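Local coordinates for protein argonaute (Aquifex aeolicus, PDB 1YVU) that uses short single-stranded DNA guides to recognise complementary RNA and cuts the paired target with the help of divalent metal ions, at residues Asp66-Thr71 / Val78-Val83; Phe24-Glu29 / Asp55-Ala60. All coordinates share one frame; numbering follows the deposited sequence.

Contact 1: residues Asp66-Thr71 / Val78-Val83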
loop_
_atom_site.group_PDB
_atom_site.type_symbol
_atom_site.label_atom_id
_atom_site.label_comp_id
_atom_site.label_asym_id
_atom_site.label_seq_id
_atom_site.Cartn_x
_atom_site.Cartn_y
_atom_site.Cartn_z
ATOM N N ASP A 66 -15.538 41.591 4.090
ATOM C CA ASP A 66 -14.313 40.849 4.470
ATOM C C ASP A 66 -13.064 41.711 4.719
ATOM O O ASP A 66 -12.626 42.475 3.847
ATOM C CB ASP A 66 -13.990 39.713 3.459
ATOM C CG ASP A 66 -13.377 40.220 2.134
ATOM O OD1 ASP A 66 -14.098 40.861 1.337
ATOM O OD2 ASP A 66 -12.162 39.991 1.904
ATOM N N THR A 67 -12.507 41.601 5.919
ATOM C CA THR A 67 -11.317 42.365 6.255
ATOM C C THR A 67 -10.223 41.353 6.570
ATOM O O THR A 67 -9.436 40.995 5.688
ATOM C CB THR A 67 -11.572 43.343 7.458
ATOM O OG1 THR A 67 -12.907 43.860 7.381
ATOM C CG2 THR A 67 -10.603 44.534 7.412
ATOM N N LEU A 68 -10.236 40.849 7.809
ATOM C CA LEU A 68 -9.258 39.881 8.313
ATOM C C LEU A 68 -9.860 38.536 8.678
ATOM O O LEU A 68 -11.019 38.443 9.102
ATOM C CB LEU A 68 -8.543 40.432 9.547
ATOM C CG LEU A 68 -7.745 41.716 9.374
ATOM C CD1 LEU A 68 -8.336 42.804 10.240
ATOM C CD2 LEU A 68 -6.324 41.456 9.723
ATOM N N TYR A 69 -9.048 37.498 8.502
ATOM C CA TYR A 69 -9.431 36.128 8.805
ATOM C C TYR A 69 -8.548 35.600 9.915
ATOM O O TYR A 69 -7.331 35.499 9.754
ATOM C CB TYR A 69 -9.313 35.272 7.553
ATOM C CG TYR A 69 -10.598 35.174 6.792
ATOM C CD1 TYR A 69 -11.183 36.316 6.207
ATOM C CD2 TYR A 69 -11.293 33.955 6.709
ATOM C CE1 TYR A 69 -12.451 36.256 5.561
ATOM C CE2 TYR A 69 -12.561 33.871 6.063
ATOM C CZ TYR A 69 -13.131 35.028 5.494
ATOM O OH TYR A 69 -14.355 34.986 4.870
ATOM N N LEU A 70 -9.183 35.284 11.041
ATOM C CA LEU A 70 -8.486 34.807 12.226
ATOM C C LEU A 70 -8.752 33.318 12.464
ATOM O O LEU A 70 -9.436 32.928 13.411
ATOM C CB LEU A 70 -8.880 35.670 13.454
ATOM C CG LEU A 70 -8.865 37.221 13.408
ATOM C CD1 LEU A 70 -9.742 37.783 14.518
ATOM C CD2 LEU A 70 -7.451 37.824 13.470
ATOM N N THR A 71 -8.224 32.484 11.578
ATOM C CA THR A 71 -8.379 31.034 11.691
ATOM C C THR A 71 -7.458 30.456 12.781
ATOM O O THR A 71 -6.325 30.898 12.949
ATOM C CB THR A 71 -8.166 30.305 10.304
ATOM O OG1 THR A 71 -6.913 30.674 9.715
ATOM C CG2 THR A 71 -9.274 30.655 9.335
ATOM N N VAL A 78 -2.869 30.941 16.285
ATOM C CA VAL A 78 -3.859 31.724 15.559
ATOM C C VAL A 78 -3.150 32.287 14.326
ATOM O O VAL A 78 -1.934 32.557 14.358
ATOM C CB VAL A 78 -4.464 32.876 16.392
ATOM C CG1 VAL A 78 -5.809 33.290 15.796
ATOM C CG2 VAL A 78 -4.648 32.465 17.836
ATOM N N GLU A 79 -3.897 32.353 13.218
ATOM C CA GLU A 79 -3.391 32.843 11.935
ATOM C C GLU A 79 -4.251 33.939 11.328
ATOM O O GLU A 79 -5.452 33.776 11.184
ATOM C CB GLU A 79 -3.277 31.693 10.922
ATOM C CG GLU A 79 -2.197 30.642 11.228
ATOM C CD GLU A 79 -2.759 29.327 11.782
ATOM O OE1 GLU A 79 -3.922 28.968 11.468
ATOM O OE2 GLU A 79 -2.025 28.635 12.524
ATOM N N LEU A 80 -3.620 35.051 10.970
ATOM C CA LEU A 80 -4.329 36.155 10.349
ATOM C C LEU A 80 -3.919 36.329 8.893
ATOM O O LEU A 80 -2.778 36.045 8.499
ATOM C CB LEU A 80 -4.246 37.458 11.180
ATOM C CG LEU A 80 -3.319 38.661 10.954
ATOM C CD1 LEU A 80 -3.904 39.869 11.602
ATOM C CD2 LEU A 80 -1.945 38.429 11.522
ATOM N N LYS A 81 -4.922 36.643 8.079
ATOM C CA LYS A 81 -4.747 36.846 6.650
ATOM C C LYS A 81 -5.759 37.833 6.120
ATOM O O LYS A 81 -6.918 37.821 6.552
ATOM C CB LYS A 81 -4.834 35.519 5.890
ATOM C CG LYS A 81 -5.651 34.484 6.553
ATOM C CD LYS A 81 -5.533 33.196 5.884
ATOM C CE LYS A 81 -6.812 32.501 6.151
ATOM N NZ LYS A 81 -7.900 33.252 5.446
ATOM N N ARG A 82 -5.297 38.704 5.215
ATOM C CA ARG A 82 -6.124 39.759 4.612
ATOM C C ARG A 82 -6.001 39.839 3.073
ATOM O O ARG A 82 -5.789 38.815 2.460
ATOM C CB ARG A 82 -5.867 41.117 5.322
ATOM C CG ARG A 82 -4.436 41.357 5.868
ATOM C CD ARG A 82 -4.334 42.623 6.758
ATOM N NE ARG A 82 -3.660 42.364 8.045
ATOM C CZ ARG A 82 -2.887 43.231 8.710
ATOM N NH1 ARG A 82 -2.661 44.450 8.238
ATOM N NH2 ARG A 82 -2.296 42.856 9.840
ATOM N N VAL A 83 -6.109 41.049 2.482
ATOM C CA VAL A 83 -6.039 41.402 1.024
ATOM C C VAL A 83 -7.380 41.238 0.295
ATOM O O VAL A 83 -8.351 40.714 0.867
ATOM C CB VAL A 83 -4.856 40.689 0.178
ATOM C CG1 VAL A 83 -4.672 41.341 -1.241
ATOM C CG2 VAL A 83 -3.520 40.771 0.919
#

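Contact 2: residues Phe24-Glu29 / Asp55-Ala60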
loop_
_atom_site.group_PDB
_atom_site.type_symbol
_atom_site.label_atom_id
_atom_site.label_comp_id
_atom_site.label_asym_id
_atom_site.label_seq_id
_atom_site.Cartn_x
_atom_site.Cartn_y
_atom_site.Cartn_z
ATOM N N PHE A 24 -6.319 36.022 -0.204
ATOM C CA PHE A 24 -5.951 36.104 1.207
ATOM C C PHE A 24 -4.492 35.662 1.388
ATOM O O PHE A 24 -4.146 34.553 1.001
ATOM C CB PHE A 24 -6.883 35.246 2.089
ATOM C CG PHE A 24 -8.271 35.818 2.266
ATOM C CD1 PHE A 24 -9.363 35.267 1.587
ATOM C CD2 PHE A 24 -8.484 36.961 3.062
ATOM C CE1 PHE A 24 -10.664 35.853 1.691
ATOM C CE2 PHE A 24 -9.782 37.560 3.172
ATOM C CZ PHE A 24 -10.863 37.005 2.482
ATOM N N LYS A 25 -3.637 36.545 1.883
ATOM C CA LYS A 25 -2.232 36.186 2.133
ATOM C C LYS A 25 -1.971 36.412 3.637
ATOM O O LYS A 25 -2.519 37.382 4.209
ATOM C CB LYS A 25 -1.278 37.035 1.273
ATOM C CG LYS A 25 0.065 36.349 0.963
ATOM C CD LYS A 25 1.197 37.360 0.749
ATOM C CE LYS A 25 2.511 36.669 0.414
ATOM N NZ LYS A 25 3.638 37.630 0.344
ATOM N N PRO A 26 -1.201 35.502 4.320
ATOM C CA PRO A 26 -0.929 35.683 5.760
ATOM C C PRO A 26 -0.030 36.871 6.048
ATOM O O PRO A 26 0.709 37.333 5.168
ATOM C CB PRO A 26 -0.238 34.381 6.157
ATOM C CG PRO A 26 -0.737 33.404 5.146
ATOM C CD PRO A 26 -0.663 34.194 3.890
ATOM N N THR A 27 -0.126 37.404 7.259
ATOM C CA THR A 27 0.736 38.523 7.621
ATOM C C THR A 27 2.020 37.963 8.250
ATOM O O THR A 27 3.000 38.684 8.452
ATOM C CB THR A 27 0.026 39.529 8.560
ATOM O OG1 THR A 27 -1.394 39.410 8.404
ATOM C CG2 THR A 27 0.397 40.961 8.200
ATOM N N HIS A 28 2.010 36.649 8.479
ATOM C CA HIS A 28 3.135 35.916 9.062
ATOM C C HIS A 28 3.906 35.136 7.973
ATOM O O HIS A 28 4.109 35.657 6.875
ATOM C CB HIS A 28 2.706 34.935 10.173
ATOM C CG HIS A 28 1.328 35.149 10.723
ATOM N ND1 HIS A 28 1.094 35.404 12.054
ATOM C CD2 HIS A 28 0.100 35.019 10.141
ATOM C CE1 HIS A 28 -0.207 35.419 12.281
ATOM N NE2 HIS A 28 -0.825 35.189 11.136
ATOM N N GLU A 29 4.273 33.880 8.279
ATOM C CA GLU A 29 5.062 32.991 7.397
ATOM C C GLU A 29 4.371 31.772 6.741
ATOM O O GLU A 29 3.161 31.553 6.879
ATOM C CB GLU A 29 6.298 32.474 8.165
ATOM C CG GLU A 29 7.180 33.511 8.863
ATOM C CD GLU A 29 8.177 32.880 9.841
ATOM O OE1 GLU A 29 7.928 31.761 10.352
ATOM O OE2 GLU A 29 9.221 33.519 10.102
ATOM N N ASP A 55 1.549 31.185 -1.749
ATOM C CA ASP A 55 1.308 31.818 -0.440
ATOM C C ASP A 55 -0.069 32.425 -0.308
ATOM O O ASP A 55 -0.561 32.658 0.797
ATOM C CB ASP A 55 2.320 32.941 -0.199
ATOM C CG ASP A 55 3.569 32.480 0.531
ATOM O OD1 ASP A 55 3.549 31.395 1.162
ATOM O OD2 ASP A 55 4.575 33.229 0.481
ATOM N N GLU A 56 -0.643 32.747 -1.457
ATOM C CA GLU A 56 -1.943 33.379 -1.563
ATOM C C GLU A 56 -3.079 32.352 -1.567
ATOM O O GLU A 56 -3.024 31.384 -2.304
ATOM C CB GLU A 56 -1.967 34.220 -2.859
ATOM C CG GLU A 56 -0.852 35.323 -2.967
ATOM C CD GLU A 56 -0.760 36.034 -4.343
ATOM O OE1 GLU A 56 -1.596 35.780 -5.237
ATOM O OE2 GLU A 56 0.166 36.864 -4.522
ATOM N N PHE A 57 -4.106 32.575 -0.751
ATOM C CA PHE A 57 -5.263 31.686 -0.670
ATOM C C PHE A 57 -6.437 32.257 -1.456
ATOM O O PHE A 57 -7.208 33.083 -0.962
ATOM C CB PHE A 57 -5.675 31.432 0.782
ATOM C CG PHE A 57 -4.650 30.683 1.577
ATOM C CD1 PHE A 57 -3.481 31.332 2.025
ATOM C CD2 PHE A 57 -4.821 29.321 1.858
ATOM C CE1 PHE A 57 -2.485 30.632 2.742
ATOM C CE2 PHE A 57 -3.837 28.605 2.574
ATOM C CZ PHE A 57 -2.664 29.261 3.016
ATOM N N TRP A 58 -6.596 31.756 -2.675
ATOM C CA TRP A 58 -7.650 32.190 -3.586
ATOM C C TRP A 58 -9.012 31.560 -3.282
ATOM O O TRP A 58 -9.136 30.353 -3.243
ATOM C CB TRP A 58 -7.231 31.876 -5.028
ATOM C CG TRP A 58 -6.030 32.666 -5.577
ATOM C CD1 TRP A 58 -4.788 32.769 -5.025
ATOM C CD2 TRP A 58 -6.009 33.486 -6.765
ATOM N NE1 TRP A 58 -3.995 33.606 -5.777
ATOM C CE2 TRP A 58 -4.718 34.066 -6.850
ATOM C CE3 TRP A 58 -6.967 33.794 -7.770
ATOM C CZ2 TRP A 58 -4.351 34.952 -7.899
ATOM C CZ3 TRP A 58 -6.601 34.684 -8.827
ATOM C CH2 TRP A 58 -5.305 35.247 -8.872
ATOM N N CYS A 59 -10.034 32.388 -3.106
ATOM C CA CYS A 59 -11.379 31.904 -2.802
ATOM C C CYS A 59 -12.394 32.227 -3.896
ATOM O O CYS A 59 -12.472 33.351 -4.345
ATOM C CB CYS A 59 -11.837 32.475 -1.469
ATOM S SG CYS A 59 -10.675 32.131 -0.167
ATOM N N ALA A 60 -13.230 31.254 -4.243
ATOM C CA ALA A 60 -14.239 31.376 -5.299
ATOM C C ALA A 60 -15.498 32.217 -5.086
ATOM O O ALA A 60 -16.568 31.680 -4.813
ATOM C CB ALA A 60 -14.613 29.987 -5.794
#

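Contact 1: residues Asp66-Thr71 / Val78-Val83
Tyr69 and Lys81 face each other across an antiparallel beta hairpin of the N-terminal domain, on the side that also carries Thr71 and Glu79 and lies against helix 32-46. Their side chains cross obliquely. The lysine turns at its last torsion, chi4 66°, which sets NZ 3.2 Å from CB of Tyr69 and near its CG. Farther along, Thr71 and Glu79 cross at about a right angle, and the glutamate takes its polar partner outside, at Ser73. Leucines mark the other side: Leu68 and Leu80 run side by side, CD2 to CD1 at 3.5 Å, and CD2 of Leu68 also touches NE of Arg82. In the main chain, Glu79 N donates to Thr71 O at 2.8 Å. Tyr69 and Lys81 exchange two more bent bonds, Tyr69 N to Lys81 O at 2.9 Å and Lys81 N back to Tyr69 O at 3.1 Å. An alanine in place of Lys81 would probably leave a gap beside CB of Tyr69 and OG1 of Thr71, where CE and NZ now pack. Chemically, the backbone supplies the directional bonds across this hairpin, while side chains join the strands mainly by van der Waals contact.

Contact 2: residues Phe24-Glu29 / Asp55-Ala60
CB of Phe24 lies 4.2 Å from CB of Phe57 at the apolar centre of an antiparallel beta-type pairing in the Argonaute N-terminal domain. Phe24 also takes part in a sulfur-aromatic contact: SG of Cys59 lies at the rim of its ring, 3.8 Å from CD1, with the sulfur 82° off the ring normal. Phe57 has another neighbour in Pro26, whose side chain meets it at about a right angle, CG of the proline reaching CE1 of the phenylalanine at 4.1 Å. Helix 32-46 packs on this core as well, Val42 touching both Phe57 and Cys59, while the ring of Tyr69 meets that of Phe24.

Around the centre the two phenylalanines exchange main-chain bonds, and the exchange is uneven. Phe57 N reaches Phe24 O at 2.6 Å in a nearly straight bond, whereas the return bond from Phe24 N to Phe57 O, 3.2 Å long, is weak. The carbonyl oxygen of Phe24 has a second role, since it sits in the plane of the Phe57 ring, at the edge near CD1.

Farther out, Lys25 holds CG anti to its backbone N, chi1 -153°, which brings CG beside the carbonyl oxygen of Asp55. From there its extended chain passes the aspartate at a slant, CE packing 3.8 Å from CB of Asp55. Its NZ stays 4.5 Å from OD2 of Asp55, beyond a salt bridge, so any attraction between the charges is likely to be loose. Within strand 56-59 itself, Trp58 NE1 donates to the anti lone pair of Glu56 OE1 at 3.3 Å, the oxygen lying 22° out of the indole plane.

Followed from the N terminus, the chain first lays down residues 24-29, passes through helix 32-46 and strand 50-53, and returns at 55-60, where contact 2 closes a long loop that contains the helix. Only then does contact 1 open, at 66-71, to be closed after a short turn by 78-83. The two loops are therefore in series, neither nested nor crossed. Space reunites them: strand 78-82 runs between 69-72 and 25-26, so the hairpin's second strand comes back to the first segment of contact 2. Probable hydrogen bonds from Leu80 N to His28 NE2 and from Lys25 N to Arg82 O fasten this seam between the hairpin and residues 24-29, while helix 32-46 packs against side chains from both contacts.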